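Local coordinates for protein Stk_08120 (Sulfolobus tokodaii str. 7, PDB 2EJX) that probably carries fatty acids, as a member of a thermoacidophile-specific family related to the Bet v 1-like proteins, at residues A[59-73]-A[76-90]. Residues are numbered along the deposited sequence; the frame is centred on the assembly and turned at random.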
ATOM      1  N   SER A  59     -10.089  -1.672  16.035  1.00 29.44           N
ATOM      2  CA  SER A  59      -8.968  -0.746  15.877  1.00 30.34           C
ATOM      3  C   SER A  59      -7.656  -1.496  15.846  1.00 29.97           C
ATOM      4  O   SER A  59      -7.468  -2.521  16.533  1.00 31.05           O
ATOM      5  CB  SER A  59      -8.935   0.241  17.033  1.00 30.26           C
ATOM      6  OG  SER A  59     -10.124   1.010  16.987  1.00 33.49           O
ATOM      7  N   TYR A  60      -6.703  -0.974  15.074  1.00 29.52           N
ATOM      8  CA  TYR A  60      -5.401  -1.590  15.040  1.00 28.31           C
ATOM      9  C   TYR A  60      -4.336  -0.519  14.882  1.00 28.97           C
ATOM     10  O   TYR A  60      -4.617   0.594  14.404  1.00 28.90           O
ATOM     11  CB  TYR A  60      -5.281  -2.642  13.927  1.00 28.97           C
ATOM     12  CG  TYR A  60      -5.419  -2.068  12.544  1.00 29.48           C
ATOM     13  CD1 TYR A  60      -4.286  -1.683  11.816  1.00 29.84           C
ATOM     14  CD2 TYR A  60      -6.681  -1.843  11.984  1.00 30.23           C
ATOM     15  CE1 TYR A  60      -4.399  -1.130  10.550  1.00 29.07           C
ATOM     16  CE2 TYR A  60      -6.812  -1.304  10.706  1.00 28.07           C
ATOM     17  CZ  TYR A  60      -5.662  -0.932  10.002  1.00 30.64           C
ATOM     18  OH  TYR A  60      -5.759  -0.393   8.735  1.00 28.19           O
ATOM     19  N   LYS A  61      -3.148  -0.866  15.351  1.00 28.74           N
ATOM     20  CA  LYS A  61      -1.945  -0.034  15.227  1.00 30.35           C
ATOM     21  C   LYS A  61      -0.949  -0.803  14.406  1.00 31.14           C
ATOM     22  O   LYS A  61      -0.568  -1.925  14.781  1.00 32.11           O
ATOM     23  CB  LYS A  61      -1.326   0.228  16.595  1.00 30.66           C
ATOM     24  CG  LYS A  61      -1.941   1.346  17.337  1.00 35.51           C
ATOM     25  CD  LYS A  61      -1.428   1.388  18.786  1.00 42.15           C
ATOM     26  CE  LYS A  61      -0.313   2.403  18.982  1.00 45.40           C
ATOM     27  NZ  LYS A  61       1.022   1.844  18.650  1.00 46.25           N
ATOM     28  N   VAL A  62      -0.512  -0.232  13.293  1.00 30.51           N
ATOM     29  CA  VAL A  62       0.459  -0.898  12.453  1.00 30.21           C
ATOM     30  C   VAL A  62       1.700   0.023  12.317  1.00 29.61           C
ATOM     31  O   VAL A  62       1.581   1.264  12.338  1.00 31.10           O
ATOM     32  CB  VAL A  62      -0.158  -1.367  11.086  1.00 29.09           C
ATOM     33  CG1 VAL A  62      -0.730  -0.203  10.326  1.00 31.44           C
ATOM     34  CG2 VAL A  62       0.830  -2.122  10.224  1.00 29.52           C
ATOM     35  N   LYS A  63       2.872  -0.594  12.273  1.00 28.63           N
ATOM     36  CA  LYS A  63       4.111   0.144  11.965  1.00 28.14           C
ATOM     37  C   LYS A  63       5.016  -0.770  11.145  1.00 26.70           C
ATOM     38  O   LYS A  63       4.809  -1.975  11.058  1.00 27.81           O
ATOM     39  CB  LYS A  63       4.816   0.625  13.254  1.00 28.95           C
ATOM     40  CG  LYS A  63       5.468  -0.508  14.019  1.00 29.68           C
ATOM     41  CD  LYS A  63       5.858  -0.015  15.400  1.00 28.96           C
ATOM     42  CE  LYS A  63       6.818  -1.000  16.099  1.00 27.27           C
ATOM     43  NZ  LYS A  63       6.034  -1.994  16.819  1.00 27.74           N
ATOM     44  N   GLY A  64       6.006  -0.215  10.474  1.00 25.86           N
ATOM     45  CA  GLY A  64       6.798  -1.035   9.597  1.00 25.06           C
ATOM     46  C   GLY A  64       7.871  -0.245   8.838  1.00 25.16           C
ATOM     47  O   GLY A  64       8.093   0.923   9.127  1.00 24.72           O
ATOM     48  N   ARG A  65       8.487  -0.910   7.873  1.00 26.19           N
ATOM     49  CA  ARG A  65       9.668  -0.404   7.148  1.00 27.91           C
ATOM     50  C   ARG A  65       9.582  -0.773   5.684  1.00 28.10           C
ATOM     51  O   ARG A  65       9.133  -1.844   5.337  1.00 28.43           O
ATOM     52  CB  ARG A  65      10.966  -0.989   7.751  1.00 29.01           C
ATOM     53  CG  ARG A  65      12.294  -0.476   7.105  1.00 31.26           C
ATOM     54  CD  ARG A  65      13.416  -0.295   8.147  1.00 40.32           C
ATOM     55  NE  ARG A  65      14.247   0.844   7.740  1.00 45.73           N
ATOM     56  CZ  ARG A  65      14.892   1.661   8.568  1.00 49.66           C
ATOM     57  NH1 ARG A  65      14.828   1.487   9.883  1.00 50.69           N
ATOM     58  NH2 ARG A  65      15.608   2.668   8.070  1.00 51.72           N
ATOM     59  N   VAL A  66      10.040   0.137   4.824  1.00 28.37           N
ATOM     60  CA  VAL A  66      10.031  -0.042   3.380  1.00 28.04           C
ATOM     61  C   VAL A  66      11.443  -0.365   2.895  1.00 29.41           C
ATOM     62  O   VAL A  66      12.435   0.273   3.322  1.00 29.63           O
ATOM     63  CB  VAL A  66       9.561   1.250   2.687  1.00 27.06           C
ATOM     64  CG1 VAL A  66       9.629   1.091   1.163  1.00 28.86           C
ATOM     65  CG2 VAL A  66       8.170   1.641   3.149  1.00 28.20           C
ATOM     66  N   TYR A  67      11.540  -1.385   2.050  1.00 29.58           N
ATOM     67  CA  TYR A  67      12.776  -1.762   1.431  1.00 30.97           C
ATOM     68  C   TYR A  67      12.561  -1.669  -0.069  1.00 32.54           C
ATOM     69  O   TYR A  67      11.570  -2.185  -0.606  1.00 31.72           O
ATOM     70  CB  TYR A  67      13.171  -3.177   1.823  1.00 32.12           C
ATOM     71  CG  TYR A  67      13.317  -3.345   3.324  1.00 31.78           C
ATOM     72  CD1 TYR A  67      14.557  -3.114   3.948  1.00 35.14           C
ATOM     73  CD2 TYR A  67      12.217  -3.687   4.129  1.00 31.37           C
ATOM     74  CE1 TYR A  67      14.714  -3.251   5.328  1.00 35.25           C
ATOM     75  CE2 TYR A  67      12.363  -3.838   5.525  1.00 34.78           C
ATOM     76  CZ  TYR A  67      13.626  -3.620   6.108  1.00 36.42           C
ATOM     77  OH  TYR A  67      13.807  -3.731   7.473  1.00 34.61           O
ATOM     78  N   LYS A  68      13.474  -0.955  -0.718  1.00 33.16           N
ATOM     79  CA  LYS A  68      13.478  -0.792  -2.161  1.00 34.12           C
ATOM     80  C   LYS A  68      14.447  -1.762  -2.833  1.00 34.36           C
ATOM     81  O   LYS A  68      15.576  -1.974  -2.359  1.00 36.40           O
ATOM     82  CB  LYS A  68      13.789   0.681  -2.510  1.00 34.62           C
ATOM     83  CG  LYS A  68      12.867   1.689  -1.820  1.00 34.63           C
ATOM     84  CD  LYS A  68      13.074   3.097  -2.362  1.00 34.87           C
ATOM     85  CE  LYS A  68      12.315   4.193  -1.585  1.00 36.51           C
ATOM     86  NZ  LYS A  68      12.857   4.702  -0.291  1.00 34.75           N
ATOM     87  N   GLY A  69      14.011  -2.370  -3.930  1.00 33.65           N
ATOM     88  CA  GLY A  69      14.839  -3.277  -4.689  1.00 32.93           C
ATOM     89  C   GLY A  69      14.749  -2.989  -6.166  1.00 32.46           C
ATOM     90  O   GLY A  69      14.105  -2.036  -6.587  1.00 32.27           O
ATOM     91  N   VAL A  70      15.402  -3.810  -6.968  1.00 32.08           N
ATOM     92  CA  VAL A  70      15.229  -3.696  -8.391  1.00 32.07           C
ATOM     93  C   VAL A  70      13.756  -3.979  -8.663  1.00 31.36           C
ATOM     94  O   VAL A  70      13.226  -5.038  -8.331  1.00 30.32           O
ATOM     95  CB  VAL A  70      16.193  -4.614  -9.169  1.00 32.47           C
ATOM     96  CG1 VAL A  70      15.928  -4.568 -10.671  1.00 33.77           C
ATOM     97  CG2 VAL A  70      17.631  -4.180  -8.874  1.00 34.00           C
ATOM     98  N   ASP A  71      13.085  -2.985  -9.214  1.00 31.40           N
ATOM     99  CA  ASP A  71      11.697  -3.174  -9.705  1.00 31.78           C
ATOM    100  C   ASP A  71      10.723  -3.677  -8.642  1.00 31.37           C
ATOM    101  O   ASP A  71       9.674  -4.258  -8.948  1.00 31.47           O
ATOM    102  CB  ASP A  71      11.679  -4.033 -10.980  1.00 31.72           C
ATOM    103  CG  ASP A  71      12.187  -3.274 -12.220  1.00 34.67           C
ATOM    104  OD1 ASP A  71      12.152  -2.022 -12.268  1.00 36.99           O
ATOM    105  OD2 ASP A  71      12.623  -3.935 -13.176  1.00 38.81           O
ATOM    106  N   GLU A  72      11.035  -3.408  -7.377  1.00 31.45           N
ATOM    107  CA  GLU A  72      10.215  -3.933  -6.298  1.00 32.47           C
ATOM    108  C   GLU A  72      10.242  -3.019  -5.090  1.00 31.12           C
ATOM    109  O   GLU A  72      11.256  -2.369  -4.821  1.00 31.41           O
ATOM    110  CB  GLU A  72      10.667  -5.352  -5.900  1.00 32.75           C
ATOM    111  CG  GLU A  72       9.845  -5.909  -4.731  1.00 36.13           C
ATOM    112  CD  GLU A  72       9.975  -7.411  -4.520  1.00 36.53           C
ATOM    113  OE1 GLU A  72      10.246  -8.177  -5.478  1.00 44.34           O
ATOM    114  OE2 GLU A  72       9.776  -7.817  -3.371  1.00 42.12           O
ATOM    115  N   VAL A  73       9.111  -2.931  -4.392  1.00 29.55           N
ATOM    116  CA  VAL A  73       9.012  -2.229  -3.114  1.00 28.36           C
ATOM    117  C   VAL A  73       8.442  -3.270  -2.140  1.00 28.91           C
ATOM    118  O   VAL A  73       7.441  -3.875  -2.428  1.00 26.79           O
ATOM    119  CB  VAL A  73       8.028  -1.048  -3.183  1.00 29.54           C
ATOM    120  CG1 VAL A  73       7.910  -0.387  -1.829  1.00 27.33           C
ATOM    121  CG2 VAL A  73       8.465   0.001  -4.226  1.00 28.36           C
ATOM    122  N   ILE A  76       7.543  -4.260   5.106  1.00 28.13           N
ATOM    123  CA  ILE A  76       7.410  -5.258   6.179  1.00 27.52           C
ATOM    124  C   ILE A  76       6.752  -4.597   7.374  1.00 26.49           C
ATOM    125  O   ILE A  76       7.173  -3.530   7.812  1.00 26.29           O
ATOM    126  CB  ILE A  76       8.792  -5.830   6.513  1.00 26.86           C
ATOM    127  CG1 ILE A  76       9.354  -6.457   5.230  1.00 27.59           C
ATOM    128  CG2 ILE A  76       8.696  -6.846   7.634  1.00 27.00           C
ATOM    129  CD1 ILE A  76      10.729  -7.110   5.372  1.00 34.68           C
ATOM    130  N   TYR A  77       5.671  -5.188   7.891  1.00 25.79           N
ATOM    131  CA  TYR A  77       4.947  -4.508   8.955  1.00 25.61           C
ATOM    132  C   TYR A  77       4.554  -5.466  10.093  1.00 25.71           C
ATOM    133  O   TYR A  77       4.512  -6.680   9.873  1.00 26.71           O
ATOM    134  CB  TYR A  77       3.696  -3.826   8.409  1.00 24.55           C
ATOM    135  CG  TYR A  77       2.673  -4.802   7.863  1.00 25.31           C
ATOM    136  CD1 TYR A  77       1.715  -5.388   8.709  1.00 22.17           C
ATOM    137  CD2 TYR A  77       2.664  -5.162   6.487  1.00 24.42           C
ATOM    138  CE1 TYR A  77       0.765  -6.289   8.214  1.00 23.82           C
ATOM    139  CE2 TYR A  77       1.715  -6.065   6.002  1.00 23.73           C
ATOM    140  CZ  TYR A  77       0.792  -6.615   6.882  1.00 22.21           C
ATOM    141  OH  TYR A  77      -0.119  -7.482   6.388  1.00 26.54           O
ATOM    142  N   ASP A  78       4.291  -4.891  11.271  1.00 27.43           N
ATOM    143  CA  ASP A  78       3.716  -5.603  12.434  1.00 28.14           C
ATOM    144  C   ASP A  78       2.582  -4.834  13.021  1.00 28.72           C
ATOM    145  O   ASP A  78       2.609  -3.632  13.064  1.00 28.89           O
ATOM    146  CB  ASP A  78       4.780  -5.867  13.537  1.00 28.32           C
ATOM    147  CG  ASP A  78       5.414  -4.581  14.103  1.00 29.05           C
ATOM    148  OD1 ASP A  78       6.498  -4.191  13.590  1.00 30.07           O
ATOM    149  OD2 ASP A  78       4.856  -3.965  15.057  1.00 30.66           O
ATOM    150  N   SER A  79       1.566  -5.518  13.540  1.00 29.66           N
ATOM    151  CA  SER A  79       0.480  -4.804  14.188  1.00 30.89           C
ATOM    152  C   SER A  79      -0.071  -5.684  15.280  1.00 31.48           C
ATOM    153  O   SER A  79       0.329  -6.851  15.379  1.00 32.12           O
ATOM    154  CB  SER A  79      -0.655  -4.495  13.217  1.00 30.61           C
ATOM    155  OG  SER A  79      -1.427  -5.656  12.982  1.00 32.53           O
ATOM    156  N   ASP A  80      -0.996  -5.123  16.061  1.00 33.08           N
ATOM    157  CA  ASP A  80      -1.675  -5.864  17.138  1.00 33.76           C
ATOM    158  C   ASP A  80      -2.668  -6.897  16.584  1.00 34.41           C
ATOM    159  O   ASP A  80      -3.276  -7.657  17.351  1.00 34.84           O
ATOM    160  CB  ASP A  80      -2.337  -4.933  18.174  1.00 34.69           C
ATOM    161  CG  ASP A  80      -3.165  -3.795  17.551  1.00 36.45           C
ATOM    162  OD1 ASP A  80      -3.199  -3.677  16.318  1.00 37.05           O
ATOM    163  OD2 ASP A  80      -3.767  -3.004  18.330  1.00 40.77           O
ATOM    164  N   ARG A  81      -2.833  -6.920  15.259  1.00 33.11           N
ATOM    165  CA  ARG A  81      -3.798  -7.831  14.623  1.00 33.20           C
ATOM    166  C   ARG A  81      -3.095  -8.762  13.636  1.00 31.88           C
ATOM    167  O   ARG A  81      -3.742  -9.399  12.821  1.00 33.02           O
ATOM    168  CB  ARG A  81      -4.901  -7.051  13.891  1.00 32.60           C
ATOM    169  CG  ARG A  81      -5.621  -5.977  14.686  1.00 34.88           C
ATOM    170  CD  ARG A  81      -6.361  -6.500  15.877  1.00 38.54           C
ATOM    171  NE  ARG A  81      -7.252  -5.476  16.439  1.00 38.71           N
ATOM    172  CZ  ARG A  81      -8.243  -5.725  17.297  1.00 39.93           C
ATOM    173  NH1 ARG A  81      -8.489  -6.974  17.687  1.00 40.36           N
ATOM    174  NH2 ARG A  81      -8.976  -4.727  17.768  1.00 35.68           N
ATOM    175  N   GLY A  82      -1.768  -8.804  13.666  1.00 30.49           N
ATOM    176  CA  GLY A  82      -1.033  -9.714  12.786  1.00 29.96           C
ATOM    177  C   GLY A  82       0.082  -8.975  12.060  1.00 29.63           C
ATOM    178  O   GLY A  82       0.081  -7.751  12.019  1.00 28.67           O
ATOM    179  N   ASN A  83       1.026  -9.723  11.500  1.00 28.81           N
ATOM    180  CA  ASN A  83       2.215  -9.142  10.832  1.00 28.22           C
ATOM    181  C   ASN A  83       2.188  -9.587   9.376  1.00 27.16           C
ATOM    182  O   ASN A  83       1.441 -10.500   9.000  1.00 27.27           O
ATOM    183  CB  ASN A  83       3.528  -9.568  11.508  1.00 28.77           C
ATOM    184  CG  ASN A  83       3.641  -9.136  12.993  1.00 30.02           C
ATOM    185  OD1 ASN A  83       2.818  -8.389  13.541  1.00 31.83           O
ATOM    186  ND2 ASN A  83       4.722  -9.589  13.641  1.00 36.32           N
ATOM    187  N   GLY A  84       3.002  -8.959   8.533  1.00 26.35           N
ATOM    188  CA  GLY A  84       2.951  -9.296   7.141  1.00 26.51           C
ATOM    189  C   GLY A  84       3.913  -8.540   6.268  1.00 26.24           C
ATOM    190  O   GLY A  84       4.771  -7.827   6.777  1.00 26.05           O
ATOM    191  N   ILE A  85       3.776  -8.754   4.954  1.00 26.03           N
ATOM    192  CA  ILE A  85       4.544  -7.998   3.944  1.00 26.79           C
ATOM    193  C   ILE A  85       3.608  -7.516   2.834  1.00 26.14           C
ATOM    194  O   ILE A  85       2.760  -8.272   2.341  1.00 25.49           O
ATOM    195  CB  ILE A  85       5.694  -8.878   3.310  1.00 26.44           C
ATOM    196  CG1 ILE A  85       6.586  -9.435   4.435  1.00 26.83           C
ATOM    197  CG2 ILE A  85       6.559  -8.051   2.420  1.00 29.43           C
ATOM    198  CD1 ILE A  85       7.682 -10.375   4.012  1.00 30.08           C
ATOM    199  N   LEU A  86       3.778  -6.258   2.443  1.00 25.83           N
ATOM    200  CA  LEU A  86       3.119  -5.725   1.243  1.00 25.66           C
ATOM    201  C   LEU A  86       4.157  -5.562   0.145  1.00 25.50           C
ATOM    202  O   LEU A  86       5.159  -4.856   0.324  1.00 26.78           O
ATOM    203  CB  LEU A  86       2.460  -4.380   1.554  1.00 25.36           C
ATOM    204  CG  LEU A  86       1.704  -3.635   0.439  1.00 27.24           C
ATOM    205  CD1 LEU A  86       0.561  -4.429   0.019  1.00 24.16           C
ATOM    206  CD2 LEU A  86       1.202  -2.339   1.044  1.00 27.08           C
ATOM    207  N   TYR A  87       3.909  -6.198  -0.992  1.00 25.67           N
ATOM    208  CA  TYR A  87       4.794  -6.057  -2.138  1.00 26.55           C
ATOM    209  C   TYR A  87       4.163  -5.214  -3.224  1.00 25.54           C
ATOM    210  O   TYR A  87       2.995  -5.379  -3.525  1.00 24.12           O
ATOM    211  CB  TYR A  87       5.052  -7.406  -2.781  1.00 28.26           C
ATOM    212  CG  TYR A  87       5.565  -8.449  -1.829  1.00 30.51           C
ATOM    213  CD1 TYR A  87       6.927  -8.675  -1.707  1.00 32.31           C
ATOM    214  CD2 TYR A  87       4.677  -9.202  -1.043  1.00 30.57           C
ATOM    215  CE1 TYR A  87       7.406  -9.634  -0.832  1.00 33.36           C
ATOM    216  CE2 TYR A  87       5.155 -10.172  -0.168  1.00 35.51           C
ATOM    217  CZ  TYR A  87       6.525 -10.373  -0.065  1.00 34.60           C
ATOM    218  OH  TYR A  87       7.045 -11.338   0.805  1.00 35.54           O
ATOM    219  N   ILE A  88       4.979  -4.352  -3.834  1.00 25.52           N
ATOM    220  CA  ILE A  88       4.620  -3.702  -5.091  1.00 25.25           C
ATOM    221  C   ILE A  88       5.705  -4.037  -6.151  1.00 26.00           C
ATOM    222  O   ILE A  88       6.880  -3.696  -5.974  1.00 24.56           O
ATOM    223  CB  ILE A  88       4.356  -2.169  -4.916  1.00 24.68           C
ATOM    224  CG1 ILE A  88       3.359  -1.890  -3.754  1.00 25.18           C
ATOM    225  CG2 ILE A  88       3.785  -1.578  -6.252  1.00 24.33           C
ATOM    226  CD1 ILE A  88       4.014  -1.537  -2.374  1.00 25.72           C
ATOM    227  N   ARG A  89       5.321  -4.763  -7.217  1.00 27.02           N
ATOM    228  CA  ARG A  89       6.290  -5.282  -8.180  1.00 28.36           C
ATOM    229  C   ARG A  89       5.992  -4.734  -9.569  1.00 27.49           C
ATOM    230  O   ARG A  89       4.868  -4.825 -10.023  1.00 26.09           O
ATOM    231  CB  ARG A  89       6.289  -6.809  -8.225  1.00 28.61           C
ATOM    232  CG  ARG A  89       6.544  -7.491  -6.870  1.00 31.54           C
ATOM    233  CD  ARG A  89       6.423  -9.025  -7.018  1.00 32.08           C
ATOM    234  NE  ARG A  89       6.747  -9.704  -5.751  1.00 37.79           N
ATOM    235  CZ  ARG A  89       6.157 -10.814  -5.305  1.00 35.99           C
ATOM    236  NH1 ARG A  89       5.221 -11.430  -6.026  1.00 37.03           N
ATOM    237  NH2 ARG A  89       6.533 -11.323  -4.137  1.00 40.80           N
ATOM    238  N   LYS A  90       6.999  -4.127 -10.201  1.00 27.75           N
ATOM    239  CA  LYS A  90       6.881  -3.740 -11.576  1.00 27.70           C
ATOM    240  C   LYS A  90       6.908  -5.011 -12.434  1.00 29.11           C
ATOM    241  O   LYS A  90       7.817  -5.825 -12.305  1.00 29.72           O
ATOM    242  CB  LYS A  90       8.015  -2.766 -11.959  1.00 28.09           C
ATOM    243  CG  LYS A  90       8.132  -2.536 -13.473  1.00 27.60           C
ATOM    244  CD  LYS A  90       9.037  -1.401 -13.779  1.00 30.34           C
ATOM    245  CE  LYS A  90       9.353  -1.346 -15.251  1.00 33.86           C
ATOM    246  NZ  LYS A  90      10.492  -0.422 -15.539  1.00 34.41           N
TER
HETATM  247  O   HOH W   1      -5.554  -1.039  18.728  1.00 46.21           O
HETATM  248  O   HOH W   2       2.438  -2.104  15.895  1.00 40.65           O
HETATM  249  O   HOH W   3      12.659  -1.754 -14.883  1.00 44.52           O
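The Tyr87 ring takes Glu72 OE2 at its edge, 3.4 Å from CD1, with the carboxylate plane turned 74° from the ring. Arg89 NH2 lies over one ring face and Ile85 CG2 over the other. Glu72 OE1 makes a long salt bridge to Arg89 NE, while OE2 pairs with Arg74. Gly84 N lies over one face of the Tyr77 ring, while Val62 CG2 approaches Tyr77 CD1 obliquely at 3.7 Å. Tyr77 OH is hydrogen-bonded to His102 ND1.

The Arg81 guanidinium meets Ser59 O at its edge, nearly in plane. Arg81 NE (3.0 Å) and NH2 (2.9 Å) both donate to Ser59 O. A bend at chi2 (-62°) brings the guanidinium round to this oxygen; Arg81 CG packs 3.4 Å from Tyr60 CB. An alanine at Arg81 would take away both donors and is likely to leave Ser59 O without this grip. Asp80 OD1 accepts from Lys61 N at 3.0 Å. Lys63 NZ makes a salt bridge to Asp78 OD2, on its syn lone pair, at 2.9 Å.

Antiparallel backbone pairs join strand 72-79 to both 58-69 and 82-92, a meander within the sheet expected of a Bet v 1-like fold. At the 79-82 turn, backbone pairing fades to one weak bond from Asp80 N to Lys61 O. The chemistry implies a sheet tied by main-chain bonds and pinned here by charged side chains.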